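PDB 3VUP: beta-1,4-mannanase from Aplysia kurodai, which probably hydrolyses the beta-1,4-mannosidic linkages of mannans as a TIM-barrel glycoside hydrolase of the sea hare's digestive fluid. Local coordinates for residues R202-W206 with C244-A248. Numbering follows the deposited sequence. Where two conformers were deposited one is given.
Sequences RFLNW and CLRLA. With SO4 (sulfate ion), chain I.
In this TIM barrel, helix 197-214 joins barrel strands 157-161 and 220-224, and the short helix 242-249, which lies in the sequence between strands 220-224 and 259-262, packs across it. Here L245 and A248 meet L204, N205 and R202. The axes of the two segments approach to 8.1 Å and cross at -100°, nearly perpendicular. L245 reaches over with one methyl: its CD2 lies 3.7 Å from L204 CB. L201 and F256 also touch the L245 side chain. At the other end of the contact, A248 CB sits 3.7 Å from R202 N, a methyl against the backbone of helix 197-214, with L201 also touching it. The R202 guanidinium leads away and makes a salt bridge with D199.

N205 directs its CB toward helix 242-249. CG is anti to the backbone N (chi1 175°), which brings the amide beside the carbonyl of L245. N205 ND2 lies 3.4 Å from L245 O, but at a poor angle, and no hydrogen bond forms across the pair. ND2 is satisfied instead by the carbonyl oxygens of K251 and G254, so the asparagine ties helix 197-214 to the chain after helix 242-249.

R246 has its CB directed away from helix 197-214. Its NE donates to Q252 O. A lysine in its place has no NE, and would probably leave Q252 O without this donor. A sulfate, probably from the crystallisation liquor, lies at the guanidinium edge, in its plane, and is hydrogen-bonded to H243 ND1 as well. R246 NH1 donates to sulfate O2 at 3.0 Å, with an N-H...O angle of 157°.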
# COMPACT_ATOMS: atom_id res chain seq x y z
N ARG A 202 7.21 -13.63 6.41
CA ARG A 202 6.39 -14.77 6.05
C ARG A 202 4.98 -14.30 5.72
O ARG A 202 4.39 -14.71 4.72
CB ARG A 202 6.36 -15.81 7.16
CG ARG A 202 5.38 -16.94 6.88
CD ARG A 202 5.29 -17.94 8.02
NE ARG A 202 4.72 -17.36 9.24
CZ ARG A 202 5.42 -17.12 10.34
NH1 ARG A 202 6.72 -17.39 10.38
NH2 ARG A 202 4.82 -16.59 11.40
N PHE A 203 4.43 -13.45 6.58
CA PHE A 203 3.10 -12.88 6.42
C PHE A 203 2.96 -12.23 5.05
O PHE A 203 1.97 -12.45 4.34
CB PHE A 203 2.90 -11.88 7.57
CG PHE A 203 1.61 -11.09 7.55
CD1 PHE A 203 0.42 -11.63 8.02
CD2 PHE A 203 1.63 -9.76 7.18
CE1 PHE A 203 -0.74 -10.87 8.06
CE2 PHE A 203 0.48 -8.99 7.22
CZ PHE A 203 -0.71 -9.54 7.65
N LEU A 204 3.96 -11.44 4.67
CA LEU A 204 3.95 -10.77 3.38
C LEU A 204 4.17 -11.74 2.21
O LEU A 204 3.43 -11.71 1.22
CB LEU A 204 4.98 -9.64 3.37
CG LEU A 204 4.75 -8.52 4.39
CD1 LEU A 204 5.97 -7.60 4.47
CD2 LEU A 204 3.51 -7.71 4.06
N ASN A 205 5.16 -12.61 2.33
CA ASN A 205 5.47 -13.58 1.28
C ASN A 205 4.27 -14.46 0.96
O ASN A 205 3.93 -14.67 -0.20
CB ASN A 205 6.67 -14.43 1.70
CG ASN A 205 6.99 -15.56 0.73
OD1 ASN A 205 6.82 -16.74 1.04
ND2 ASN A 205 7.48 -15.21 -0.45
N TRP A 206 3.62 -14.99 1.99
CA TRP A 206 2.52 -15.92 1.74
C TRP A 206 1.34 -15.22 1.07
O TRP A 206 0.70 -15.78 0.18
CB TRP A 206 2.07 -16.61 3.03
CG TRP A 206 3.02 -17.67 3.53
CD1 TRP A 206 4.32 -17.88 3.13
CD2 TRP A 206 2.74 -18.67 4.51
NE1 TRP A 206 4.86 -18.94 3.82
CE2 TRP A 206 3.91 -19.44 4.67
CE3 TRP A 206 1.61 -18.98 5.28
CZ2 TRP A 206 3.98 -20.51 5.57
CZ3 TRP A 206 1.69 -20.03 6.17
CH2 TRP A 206 2.86 -20.79 6.30
N CYS A 244 14.63 -11.78 0.63
CA CYS A 244 14.19 -11.82 2.03
C CYS A 244 12.80 -12.42 2.19
O CYS A 244 12.56 -13.20 3.11
CB CYS A 244 14.26 -10.43 2.66
SG CYS A 244 15.96 -9.86 2.89
N LEU A 245 11.89 -12.06 1.30
CA LEU A 245 10.54 -12.60 1.37
C LEU A 245 10.54 -14.11 1.13
O LEU A 245 9.91 -14.87 1.88
CB LEU A 245 9.62 -11.89 0.38
CG LEU A 245 9.32 -10.44 0.75
CD1 LEU A 245 8.89 -9.66 -0.48
CD2 LEU A 245 8.23 -10.39 1.78
N ARG A 246 11.25 -14.55 0.10
CA ARG A 246 11.34 -15.97 -0.21
C ARG A 246 12.06 -16.74 0.90
O ARG A 246 11.70 -17.88 1.20
CB ARG A 246 12.05 -16.19 -1.55
CG ARG A 246 11.25 -15.71 -2.75
CD ARG A 246 12.08 -15.74 -4.02
NE ARG A 246 11.28 -15.36 -5.17
CZ ARG A 246 11.75 -14.77 -6.26
NH1 ARG A 246 13.05 -14.48 -6.36
NH2 ARG A 246 10.92 -14.47 -7.25
N LEU A 247 13.07 -16.13 1.50
CA LEU A 247 13.77 -16.79 2.59
C LEU A 247 12.82 -17.07 3.74
O LEU A 247 12.78 -18.16 4.30
CB LEU A 247 14.94 -15.94 3.08
CG LEU A 247 15.70 -16.52 4.28
CD1 LEU A 247 16.45 -17.77 3.90
CD2 LEU A 247 16.65 -15.48 4.83
N ALA A 248 12.04 -16.06 4.10
CA ALA A 248 11.17 -16.15 5.28
C ALA A 248 9.99 -17.09 5.08
O ALA A 248 9.59 -17.80 6.01
CB ALA A 248 10.68 -14.79 5.67
S SO4 I . 16.16 -15.79 -4.02
O1 SO4 I . 15.31 -16.64 -3.19
O2 SO4 I . 15.40 -14.63 -4.49
O3 SO4 I . 17.32 -15.36 -3.24
O4 SO4 I . 16.61 -16.54 -5.18